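Long-range contacts in oxalate biosynthetic component 1 (Burkholderia thailandensis, PDB 5IKY), which makes oxalate in quorum sensing-dependent oxalogenesis, as a bifunctional enzyme with serine hydrolase and additional lyase activity: residues K3-I7 with I513-D517; A216-A221 with V501-R505; E271-I275 with A518-R522; I409-L413 with P455-L459; Y697-N703 with R1064-G1068. All blocks are in the same frame, centred on the assembly; numbering follows the deposited sequence.

Interaction 1 of 5, residues K3-I7 with I513-D517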
# COMPACT_ATOMS: atom_id res chain seq x y z
N LYS A 3 -19.64 -2.99 12.43
CA LYS A 3 -18.75 -4.02 12.95
C LYS A 3 -17.49 -4.14 12.10
O LYS A 3 -17.57 -4.26 10.88
CB LYS A 3 -19.48 -5.36 13.02
CG LYS A 3 -18.58 -6.53 13.41
CD LYS A 3 -17.92 -6.31 14.76
CE LYS A 3 -17.02 -7.47 15.14
NZ LYS A 3 -16.25 -7.21 16.39
N THR A 4 -16.33 -4.11 12.75
CA THR A 4 -15.06 -4.23 12.05
C THR A 4 -14.13 -5.23 12.73
O THR A 4 -14.11 -5.35 13.95
CB THR A 4 -14.32 -2.88 11.95
OG1 THR A 4 -13.97 -2.42 13.27
CG2 THR A 4 -15.17 -1.83 11.26
N PHE A 5 -13.35 -5.94 11.91
CA PHE A 5 -12.27 -6.78 12.41
C PHE A 5 -10.94 -6.20 11.95
O PHE A 5 -10.88 -5.51 10.94
CB PHE A 5 -12.39 -8.22 11.89
CG PHE A 5 -13.51 -8.99 12.51
CD1 PHE A 5 -13.42 -9.44 13.82
CD2 PHE A 5 -14.64 -9.32 11.77
CE1 PHE A 5 -14.45 -10.18 14.38
CE2 PHE A 5 -15.67 -10.05 12.33
CZ PHE A 5 -15.57 -10.48 13.64
N TYR A 6 -9.87 -6.47 12.69
CA TYR A 6 -8.54 -6.22 12.15
C TYR A 6 -7.90 -7.56 11.79
O TYR A 6 -8.02 -8.53 12.53
CB TYR A 6 -7.66 -5.42 13.12
CG TYR A 6 -7.26 -6.12 14.40
CD1 TYR A 6 -6.13 -6.92 14.46
CD2 TYR A 6 -8.00 -5.93 15.57
CE1 TYR A 6 -5.75 -7.54 15.64
CE2 TYR A 6 -7.63 -6.55 16.75
CZ TYR A 6 -6.51 -7.35 16.78
OH TYR A 6 -6.15 -7.96 17.96
N ILE A 7 -7.26 -7.61 10.63
CA ILE A 7 -6.72 -8.86 10.11
C ILE A 7 -5.22 -9.00 10.38
O ILE A 7 -4.43 -8.12 10.03
CB ILE A 7 -6.96 -9.01 8.60
CG1 ILE A 7 -8.45 -9.03 8.29
CG2 ILE A 7 -6.30 -10.28 8.07
CD1 ILE A 7 -8.77 -9.12 6.82
N ILE A 513 -19.33 -6.38 6.92
CA ILE A 513 -18.34 -6.17 7.96
C ILE A 513 -17.06 -5.59 7.37
O ILE A 513 -16.47 -6.16 6.45
CB ILE A 513 -18.01 -7.48 8.70
CG1 ILE A 513 -19.29 -8.09 9.27
CG2 ILE A 513 -16.98 -7.24 9.79
CD1 ILE A 513 -19.07 -9.43 9.92
N GLY A 514 -16.62 -4.45 7.90
CA GLY A 514 -15.43 -3.79 7.41
C GLY A 514 -14.16 -4.28 8.08
O GLY A 514 -14.21 -5.07 9.02
N ILE A 515 -13.02 -3.80 7.60
CA ILE A 515 -11.74 -4.15 8.21
C ILE A 515 -10.97 -2.90 8.63
O ILE A 515 -11.20 -1.81 8.09
CB ILE A 515 -10.86 -4.99 7.27
CG1 ILE A 515 -10.49 -4.19 6.01
CG2 ILE A 515 -11.56 -6.27 6.89
CD1 ILE A 515 -9.59 -4.95 5.05
N VAL A 516 -10.08 -3.06 9.60
CA VAL A 516 -9.30 -1.94 10.11
C VAL A 516 -7.89 -1.94 9.53
O VAL A 516 -7.17 -2.94 9.62
CB VAL A 516 -9.21 -1.98 11.65
CG1 VAL A 516 -8.43 -0.78 12.17
CG2 VAL A 516 -10.60 -2.03 12.26
N ASP A 517 -7.49 -0.83 8.93
CA ASP A 517 -6.14 -0.70 8.39
C ASP A 517 -5.13 -0.46 9.51
O ASP A 517 -5.51 -0.15 10.65
CB ASP A 517 -6.06 0.44 7.37
CG ASP A 517 -6.41 1.79 7.96
OD1 ASP A 517 -7.47 1.90 8.62
OD2 ASP A 517 -5.62 2.74 7.78

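Interaction 2 of 5, residues A216-A221 with V501-R505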
# COMPACT_ATOMS: atom_id res chain seq x y z
N ALA A 216 0.18 -9.34 1.68
CA ALA A 216 -0.83 -9.45 2.71
C ALA A 216 -1.36 -8.07 3.12
O ALA A 216 -2.56 -7.89 3.32
CB ALA A 216 -0.27 -10.18 3.92
N LEU A 217 -0.45 -7.11 3.23
CA LEU A 217 -0.81 -5.76 3.66
C LEU A 217 -1.67 -5.02 2.64
O LEU A 217 -2.61 -4.31 3.02
CB LEU A 217 0.46 -4.96 3.96
CG LEU A 217 1.19 -5.38 5.24
CD1 LEU A 217 2.65 -4.94 5.22
CD2 LEU A 217 0.48 -4.83 6.46
N ARG A 218 -1.37 -5.18 1.36
CA ARG A 218 -2.13 -4.47 0.33
C ARG A 218 -3.51 -5.10 0.14
O ARG A 218 -4.41 -4.48 -0.44
CB ARG A 218 -1.37 -4.44 -1.00
CG ARG A 218 -1.21 -5.77 -1.71
CD ARG A 218 -0.52 -5.56 -3.06
NE ARG A 218 -0.40 -6.78 -3.84
CZ ARG A 218 0.76 -7.35 -4.17
NH1 ARG A 218 0.77 -8.46 -4.89
NH2 ARG A 218 1.90 -6.80 -3.79
N GLU A 219 -3.69 -6.32 0.64
CA GLU A 219 -4.99 -6.98 0.57
C GLU A 219 -5.86 -6.66 1.78
O GLU A 219 -7.03 -7.04 1.83
CB GLU A 219 -4.82 -8.50 0.44
CG GLU A 219 -4.29 -8.96 -0.91
CD GLU A 219 -5.29 -8.78 -2.05
OE1 GLU A 219 -6.44 -8.38 -1.79
OE2 GLU A 219 -4.91 -9.04 -3.21
N GLY A 220 -5.29 -5.97 2.77
CA GLY A 220 -6.08 -5.49 3.89
C GLY A 220 -5.59 -5.85 5.28
O GLY A 220 -6.17 -5.40 6.27
N ALA A 221 -4.52 -6.63 5.38
CA ALA A 221 -3.98 -6.99 6.69
C ALA A 221 -3.41 -5.77 7.39
O ALA A 221 -2.79 -4.91 6.76
CB ALA A 221 -2.90 -8.06 6.55
N VAL A 501 -5.89 -13.54 2.72
CA VAL A 501 -6.37 -12.26 3.24
C VAL A 501 -7.46 -11.71 2.32
O VAL A 501 -8.46 -11.17 2.78
CB VAL A 501 -5.24 -11.23 3.39
CG1 VAL A 501 -5.79 -9.88 3.80
CG2 VAL A 501 -4.22 -11.71 4.41
N ARG A 502 -7.25 -11.88 1.02
CA ARG A 502 -8.22 -11.45 0.02
C ARG A 502 -9.54 -12.20 0.21
O ARG A 502 -10.61 -11.61 0.17
CB ARG A 502 -7.68 -11.67 -1.39
CG ARG A 502 -8.64 -11.22 -2.48
CD ARG A 502 -8.06 -11.49 -3.86
NE ARG A 502 -8.91 -10.95 -4.92
CZ ARG A 502 -8.84 -9.70 -5.37
NH1 ARG A 502 -7.95 -8.86 -4.85
NH2 ARG A 502 -9.66 -9.29 -6.33
N TRP A 503 -9.43 -13.51 0.40
CA TRP A 503 -10.60 -14.35 0.64
C TRP A 503 -11.34 -13.91 1.90
O TRP A 503 -12.57 -13.79 1.90
CB TRP A 503 -10.19 -15.82 0.75
CG TRP A 503 -11.26 -16.69 1.34
CD1 TRP A 503 -12.30 -17.27 0.67
CD2 TRP A 503 -11.40 -17.07 2.71
NE1 TRP A 503 -13.08 -17.99 1.55
CE2 TRP A 503 -12.55 -17.88 2.81
CE3 TRP A 503 -10.67 -16.79 3.87
CZ2 TRP A 503 -12.97 -18.43 4.02
CZ3 TRP A 503 -11.09 -17.34 5.07
CH2 TRP A 503 -12.23 -18.15 5.13
N LEU A 504 -10.59 -13.66 2.97
CA LEU A 504 -11.18 -13.23 4.24
C LEU A 504 -11.85 -11.87 4.12
O LEU A 504 -12.93 -11.65 4.66
CB LEU A 504 -10.11 -13.20 5.34
CG LEU A 504 -10.56 -12.71 6.72
CD1 LEU A 504 -11.72 -13.55 7.23
CD2 LEU A 504 -9.40 -12.74 7.70
N ARG A 505 -11.19 -10.95 3.41
CA ARG A 505 -11.72 -9.61 3.22
C ARG A 505 -13.04 -9.61 2.45
O ARG A 505 -14.00 -8.96 2.85
CB ARG A 505 -10.71 -8.72 2.50
CG ARG A 505 -11.27 -7.36 2.10
CD ARG A 505 -10.19 -6.43 1.56
NE ARG A 505 -9.44 -7.02 0.45
CZ ARG A 505 -9.84 -7.01 -0.82
NH1 ARG A 505 -10.98 -6.43 -1.15
NH2 ARG A 505 -9.09 -7.57 -1.76

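Interaction 3 of 5, residues E271-I275 with A518-R522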
# COMPACT_ATOMS: atom_id res chain seq x y z
N GLU A 271 6.66 -0.32 4.17
CA GLU A 271 5.37 -0.42 4.85
C GLU A 271 5.42 0.22 6.25
O GLU A 271 5.32 -0.49 7.25
CB GLU A 271 4.94 -1.88 4.96
CG GLU A 271 4.93 -2.64 3.64
CD GLU A 271 3.75 -2.29 2.75
OE1 GLU A 271 2.77 -1.70 3.26
OE2 GLU A 271 3.80 -2.60 1.55
N PRO A 272 5.57 1.55 6.31
CA PRO A 272 5.83 2.28 7.56
C PRO A 272 4.76 2.12 8.64
O PRO A 272 5.09 2.18 9.83
CB PRO A 272 5.90 3.75 7.10
CG PRO A 272 6.16 3.69 5.64
CD PRO A 272 5.46 2.46 5.16
N SER A 273 3.51 1.94 8.24
CA SER A 273 2.41 1.89 9.21
C SER A 273 2.08 0.46 9.65
O SER A 273 1.39 0.27 10.65
CB SER A 273 1.16 2.55 8.62
OG SER A 273 1.39 3.92 8.37
N ALA A 274 2.58 -0.52 8.90
CA ALA A 274 2.30 -1.92 9.20
C ALA A 274 2.72 -2.28 10.61
O ALA A 274 3.86 -2.02 11.02
CB ALA A 274 3.00 -2.82 8.19
N ILE A 275 1.80 -2.87 11.37
CA ILE A 275 2.11 -3.34 12.71
C ILE A 275 2.88 -4.65 12.60
O ILE A 275 2.37 -5.63 12.05
CB ILE A 275 0.84 -3.51 13.56
CG1 ILE A 275 0.19 -2.15 13.79
CG2 ILE A 275 1.17 -4.17 14.90
CD1 ILE A 275 -1.17 -2.22 14.45
N ALA A 518 -3.85 -0.61 9.18
CA ALA A 518 -2.78 -0.50 10.16
C ALA A 518 -2.76 0.84 10.89
O ALA A 518 -2.66 0.88 12.11
CB ALA A 518 -1.44 -0.75 9.49
N GLU A 519 -2.88 1.93 10.14
CA GLU A 519 -2.83 3.28 10.71
C GLU A 519 -3.92 3.49 11.76
O GLU A 519 -3.66 4.02 12.84
CB GLU A 519 -2.97 4.33 9.61
CG GLU A 519 -1.64 4.92 9.15
CD GLU A 519 -1.81 5.84 7.96
OE1 GLU A 519 -1.03 5.71 6.99
OE2 GLU A 519 -2.72 6.70 8.00
N THR A 520 -5.14 3.08 11.43
CA THR A 520 -6.26 3.20 12.36
C THR A 520 -6.04 2.33 13.59
O THR A 520 -6.33 2.74 14.71
CB THR A 520 -7.59 2.80 11.68
OG1 THR A 520 -7.78 3.60 10.50
CG2 THR A 520 -8.76 3.00 12.62
N LEU A 521 -5.51 1.13 13.38
CA LEU A 521 -5.31 0.18 14.47
C LEU A 521 -4.24 0.67 15.44
O LEU A 521 -4.37 0.48 16.65
CB LEU A 521 -4.93 -1.20 13.92
CG LEU A 521 -4.90 -2.32 14.96
CD1 LEU A 521 -6.21 -2.37 15.73
CD2 LEU A 521 -4.63 -3.66 14.30
N ARG A 522 -3.20 1.31 14.92
CA ARG A 522 -2.15 1.85 15.76
C ARG A 522 -2.71 2.89 16.74
O ARG A 522 -2.21 3.03 17.85
CB ARG A 522 -1.02 2.47 14.92
CG ARG A 522 -0.32 1.47 14.02
CD ARG A 522 0.92 2.07 13.37
NE ARG A 522 2.07 1.98 14.25
CZ ARG A 522 3.04 1.09 14.11
NH1 ARG A 522 3.02 0.22 13.11
NH2 ARG A 522 4.05 1.08 14.97

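Interaction 4 of 5, residues I409-L413 with P455-L459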
# COMPACT_ATOMS: atom_id res chain seq x y z
N ILE A 409 -16.35 -31.64 15.33
CA ILE A 409 -16.43 -30.49 14.43
C ILE A 409 -15.84 -30.78 13.04
O ILE A 409 -16.41 -30.40 12.02
CB ILE A 409 -15.71 -29.26 15.03
CG1 ILE A 409 -16.50 -28.71 16.22
CG2 ILE A 409 -15.52 -28.17 13.99
CD1 ILE A 409 -15.83 -27.55 16.92
N ALA A 410 -14.70 -31.47 13.03
CA ALA A 410 -14.03 -31.81 11.78
C ALA A 410 -14.91 -32.67 10.88
O ALA A 410 -14.84 -32.58 9.65
CB ALA A 410 -12.72 -32.54 12.07
N LYS A 411 -15.76 -33.50 11.49
CA LYS A 411 -16.65 -34.36 10.72
C LYS A 411 -17.80 -33.59 10.09
O LYS A 411 -18.18 -33.86 8.95
CB LYS A 411 -17.21 -35.47 11.61
CG LYS A 411 -16.43 -36.77 11.55
CD LYS A 411 -17.31 -37.96 11.93
CE LYS A 411 -18.73 -37.77 11.42
NZ LYS A 411 -19.47 -39.07 11.33
N LEU A 412 -18.35 -32.62 10.82
CA LEU A 412 -19.44 -31.81 10.30
C LEU A 412 -18.97 -30.95 9.14
O LEU A 412 -19.73 -30.66 8.22
CB LEU A 412 -20.05 -30.94 11.40
CG LEU A 412 -20.79 -31.67 12.52
CD1 LEU A 412 -20.11 -31.45 13.86
CD2 LEU A 412 -22.25 -31.25 12.57
N LEU A 413 -17.71 -30.55 9.18
CA LEU A 413 -17.11 -29.78 8.10
C LEU A 413 -17.05 -30.61 6.82
O LEU A 413 -17.25 -30.09 5.72
CB LEU A 413 -15.71 -29.29 8.48
CG LEU A 413 -15.66 -28.27 9.61
CD1 LEU A 413 -14.22 -27.88 9.92
CD2 LEU A 413 -16.48 -27.04 9.26
N PRO A 455 -8.65 -26.93 7.84
CA PRO A 455 -10.06 -27.10 7.45
C PRO A 455 -11.04 -26.23 8.24
O PRO A 455 -12.07 -25.83 7.70
CB PRO A 455 -10.33 -28.58 7.73
CG PRO A 455 -8.98 -29.22 7.76
CD PRO A 455 -8.07 -28.18 8.34
N PHE A 456 -10.72 -25.95 9.50
CA PHE A 456 -11.62 -25.23 10.38
C PHE A 456 -11.79 -23.76 9.99
O PHE A 456 -12.62 -23.05 10.56
CB PHE A 456 -11.13 -25.33 11.83
CG PHE A 456 -11.00 -26.74 12.33
CD1 PHE A 456 -12.07 -27.36 12.97
CD2 PHE A 456 -9.83 -27.44 12.16
CE1 PHE A 456 -11.95 -28.66 13.43
CE2 PHE A 456 -9.71 -28.74 12.62
CZ PHE A 456 -10.77 -29.35 13.25
N GLN A 457 -11.01 -23.30 9.01
CA GLN A 457 -11.05 -21.90 8.59
C GLN A 457 -12.39 -21.52 7.98
O GLN A 457 -12.68 -20.34 7.78
CB GLN A 457 -9.92 -21.60 7.60
CG GLN A 457 -8.58 -21.35 8.28
CD GLN A 457 -7.57 -20.68 7.37
OE1 GLN A 457 -7.77 -20.59 6.16
NE2 GLN A 457 -6.48 -20.21 7.96
N ALA A 458 -13.22 -22.52 7.69
CA ALA A 458 -14.58 -22.27 7.24
C ALA A 458 -15.43 -21.74 8.40
O ALA A 458 -16.50 -21.19 8.18
CB ALA A 458 -15.19 -23.55 6.68
N LEU A 459 -14.93 -21.90 9.62
CA LEU A 459 -15.63 -21.45 10.82
C LEU A 459 -15.11 -20.11 11.30
O LEU A 459 -15.67 -19.50 12.22
CB LEU A 459 -15.50 -22.48 11.94
CG LEU A 459 -15.84 -23.93 11.61
CD1 LEU A 459 -15.58 -24.79 12.83
CD2 LEU A 459 -17.29 -24.04 11.18

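Interaction 5 of 5, residues Y697-N703 with R1064-G1068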
# COMPACT_ATOMS: atom_id res chain seq x y z
N TYR A 697 5.17 9.62 0.85
CA TYR A 697 5.45 8.44 0.04
C TYR A 697 6.21 7.44 0.89
O TYR A 697 6.91 7.82 1.83
CB TYR A 697 6.28 8.79 -1.20
CG TYR A 697 5.51 9.44 -2.33
CD1 TYR A 697 4.54 8.74 -3.04
CD2 TYR A 697 5.78 10.75 -2.71
CE1 TYR A 697 3.85 9.33 -4.08
CE2 TYR A 697 5.09 11.35 -3.74
CZ TYR A 697 4.13 10.64 -4.42
OH TYR A 697 3.45 11.24 -5.45
N ASN A 698 6.09 6.16 0.55
CA ASN A 698 7.00 5.17 1.11
C ASN A 698 8.32 5.24 0.34
O ASN A 698 8.45 6.02 -0.60
CB ASN A 698 6.39 3.76 1.06
CG ASN A 698 6.03 3.32 -0.34
OD1 ASN A 698 5.98 4.13 -1.27
ND2 ASN A 698 5.78 2.03 -0.50
N SER A 699 9.29 4.43 0.74
CA SER A 699 10.67 4.58 0.27
C SER A 699 10.85 4.54 -1.25
O SER A 699 11.71 5.24 -1.79
CB SER A 699 11.55 3.51 0.92
OG SER A 699 11.04 2.21 0.70
N ASP A 700 10.05 3.74 -1.95
CA ASP A 700 10.22 3.61 -3.40
C ASP A 700 9.00 4.06 -4.20
O ASP A 700 8.81 3.65 -5.35
CB ASP A 700 10.57 2.16 -3.75
CG ASP A 700 9.40 1.22 -3.58
OD1 ASP A 700 8.47 1.55 -2.82
OD2 ASP A 700 9.41 0.13 -4.20
N TYR A 701 8.17 4.90 -3.58
CA TYR A 701 7.01 5.50 -4.23
C TYR A 701 6.01 4.44 -4.70
O TYR A 701 5.43 4.57 -5.78
CB TYR A 701 7.45 6.38 -5.40
CG TYR A 701 8.41 7.47 -4.97
CD1 TYR A 701 7.94 8.70 -4.53
CD2 TYR A 701 9.78 7.27 -4.99
CE1 TYR A 701 8.80 9.70 -4.12
CE2 TYR A 701 10.66 8.26 -4.58
CZ TYR A 701 10.16 9.47 -4.15
OH TYR A 701 11.02 10.47 -3.75
N SER A 702 5.80 3.42 -3.88
CA SER A 702 4.84 2.36 -4.16
C SER A 702 3.48 2.66 -3.55
O SER A 702 2.47 2.08 -3.94
CB SER A 702 5.34 1.02 -3.63
OG SER A 702 6.62 0.70 -4.14
N ASN A 703 3.46 3.56 -2.58
CA ASN A 703 2.26 3.79 -1.78
C ASN A 703 2.29 5.15 -1.08
O ASN A 703 3.33 5.79 -1.00
CB ASN A 703 2.10 2.67 -0.76
CG ASN A 703 0.69 2.54 -0.23
OD1 ASN A 703 -0.27 2.93 -0.89
ND2 ASN A 703 0.56 2.01 0.99
N ARG A 1064 5.84 4.17 -11.37
CA ARG A 1064 5.64 4.37 -9.93
C ARG A 1064 4.61 5.47 -9.70
O ARG A 1064 3.81 5.78 -10.58
CB ARG A 1064 6.97 4.71 -9.25
CG ARG A 1064 7.92 3.53 -9.14
CD ARG A 1064 7.29 2.40 -8.33
NE ARG A 1064 8.18 1.26 -8.18
CZ ARG A 1064 7.85 0.00 -8.45
NH1 ARG A 1064 6.63 -0.28 -8.89
NH2 ARG A 1064 8.72 -0.98 -8.27
N LEU A 1065 4.63 6.06 -8.51
CA LEU A 1065 3.59 7.02 -8.13
C LEU A 1065 4.13 8.42 -7.83
O LEU A 1065 3.38 9.28 -7.37
CB LEU A 1065 2.83 6.49 -6.91
CG LEU A 1065 2.04 5.20 -7.12
CD1 LEU A 1065 1.37 4.76 -5.82
CD2 LEU A 1065 1.02 5.37 -8.24
N ASP A 1066 5.41 8.65 -8.10
CA ASP A 1066 6.00 9.96 -7.89
C ASP A 1066 5.51 10.95 -8.95
O ASP A 1066 5.01 10.54 -10.00
CB ASP A 1066 7.53 9.88 -7.92
CG ASP A 1066 8.20 11.11 -7.33
OD1 ASP A 1066 7.48 12.08 -7.02
OD2 ASP A 1066 9.44 11.09 -7.17
N ASP A 1067 5.64 12.24 -8.65
CA ASP A 1067 5.29 13.32 -9.57
C ASP A 1067 3.82 13.24 -10.01
O ASP A 1067 3.51 13.28 -11.20
CB ASP A 1067 6.22 13.29 -10.79
CG ASP A 1067 6.12 14.55 -11.64
OD1 ASP A 1067 6.61 15.61 -11.20
OD2 ASP A 1067 5.55 14.47 -12.75
N GLY A 1068 2.93 13.12 -9.04
CA GLY A 1068 1.51 12.93 -9.32
C GLY A 1068 0.70 14.21 -9.32
O GLY A 1068 -0.53 14.17 -9.33

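Interaction 1 of 5, residues K3-I7 with I513-D517
The two segments pair as parallel strands. T4 lies beside G514 with their CA atoms 4.7 Å apart, and F5 beside I515 with theirs 5.0 Å apart. Three backbone hydrogen bonds join them: G514 N to K3 O (3.1 Å), F5 N to G514 O (3.1 Å) and V516 N to F5 O (2.9 Å). I515 CA also approaches F5 O at 3.2 Å in a CA-H...O contact. The side chains of F5 and I515 lie on one face of the sheet. There F5 CD2 meets I513 CG2 at 3.7 Å, and I7 CD1 meets I515 CG2 at 4.0 Å. Helix 497-510 packs on this face through L504, R505 and L508. On the opposite face, T4 OG1 lies 3.5 Å from V516 CG2. Strand 4-9 also pairs with strands 223-226 and 471-474 in a parallel sheet consistent with a TIM barrel. The backbone bonds set the register: 514-515 pairs with the start of strand 4-9, on the edge that 223-226 takes from I7 on, so the sheet branches here.

Interaction 2 of 5, residues A216-A221 with V501-R505
The polar part centres on E219. E219 OE1 forms a salt bridge with R505 NH2 at 2.8 Å and a longer one with R502 NH1 at 3.4 Å, whose hydrogen bond is weak. Both arginines have second acidic partners, E509 for R505 and D1018 for R502. R505 NE also donates a hydrogen bond to the backbone, at E219 O, 2.8 Å away. A Schellman motif caps the C-terminal end of helix 206-218 here: A221 N bonds to A216 O at 3.1 Å and G220 N to L217 O at 3.2 Å. G220 has a phi of 127°, where a CB would jam against E219 O, which calls for glycine. The turn leads into strand 223-226 of the parallel sheet, in the region related to beta-keto acid cleavage enzymes of the TIM-barrel clan. Apolar contacts centre on V501 of helix 497-510. V501 CG1 lies 3.8 Å from E219 CB and 4.4 Å from A221 CB, while V501 CG2 is 4.3 Å from A216 CB.

Interaction 3 of 5, residues E271-I275 with A518-R522
R522 lays its side chain along I275, with R522 CG 3.7 Å from I275 CG1. Its guanidinium then reaches the backbone of the preceding turn. R522 NH1 donates a hydrogen bond to S273 O at 3.0 Å and a weak one to A274 O at 3.2 Å. Both oxygens lie at the edge of the guanidinium, near its plane. The strongest polar partner of R522 is elsewhere: its NH2 forms a salt bridge with D309. The carbonyls are offered by a type I beta turn from E271 to A274, closed by A274 N to E271 O at 3.2 Å. This turn links helix 257-270 to strand 275-278. It is thus a helix-to-strand connection of the parallel sheet, probably a TIM barrel as the family clan suggests, and helix 518-524 packs against it. A518 is on the first turn of that helix. Its CB sits 3.2 Å from S273 O and 3.9 Å from A274 CA, a close fit that suits a small side chain. L521 adds an apolar contact, with its CD2 3.8 Å from I275 CD1. L521 also touches V223 of the adjacent strand 223-226. S273 OG lies 3.3 Å from E519 CG. The carboxylate of E519 is engaged by the backbone nitrogens of N706 and G708.

Interaction 4 of 5, residues I409-L413 with P455-L459
P455 lies in a short 3-10 turn that begins before it. Its carbonyl oxygen is touched by L413, with P455 O 3.7 Å from L413 CD1. F456 follows and points its ring at helix 403-415. F456 CE1 is 3.6 Å from I409 CG2, which lies at the ring edge, and F456 CZ is 3.9 Å from A410 CB. L413 CD1 rests 3.8 Å from F456 CD1 and 3.7 Å from F456 CA. The ring therefore meets residues on successive turns of the helix. The segment lies in the connection from strand 446-451 to helix 460-466, a strand-to-helix link in the parallel sheet. Helix 403-415 packs against this link. After F456 the chain bends back, with L459 N hydrogen-bonded to F456 O at 2.7 Å. L459 turns back to the helix: its CD1 is 3.6 Å from I409 CG2, and its CD2 is 3.7 Å from L413 CD2. Beyond the two segments, L459 also packs on H421 and A424 of helix 418-442, which contacts I409 through L427.

Interaction 5 of 5, residues Y697-N703 with R1064-G1068
This is a loop-to-loop contact near the surface, between the cap region and the C-terminal alpha/beta-hydrolase region. The loop 697-703 contains a type I beta turn from N698 to Y701. N698 OD1 braces it by accepting bonds from S702 N (2.7 Å) and N703 N (2.9 Å). Two polar links cross to the other loop, both weak. Y697 OH is 2.7 Å from L1065 O, and L1065 N is 3.2 Å from Y701 O. D1066 CB sits over the face of the Y701 ring, 4.0 Å from its centroid, in a CH-pi contact. L1065 CD1 packs at 3.5 Å from S702 O, and L1065 CB is 4.1 Å from Y697 CE1. The charges of D700 and R1064 lie near each other but do not form a salt bridge. N996 also links weakly to Y697 and L1065. The first loop connects strands 696-697 and 704-705 and touches helix 257-270 through S699 and D700. The second runs from strand 1049-1054 of the mixed sheet to helix 1071-1076, where R1073 pairs with D1067.

Overall arrangement
Interactions 1, 2 and 3 form a connected cluster. Helix 497-510, strand 514-515 and helix 518-524 follow one another in the chain, and each takes one of these contacts. I7 touches L504, Y6 touches L521, and L217 packs on E271 and A274. Interaction 2 is buried, interactions 1, 3 and 4 are partly buried, and interaction 5 lies at the surface. Interaction 1 is strand pairing; interaction 2 joins a salt-bridge network to packing round V501; interaction 3 sets arginine-to-carbonyl bonding beside apolar packing. Interaction 4 is essentially apolar and meets interaction 2 where W503 touches Q457. Interaction 5 is a weakly bonded contact between the cap and C-terminal regions, about 4 Å from interaction 3 at the nearest atoms.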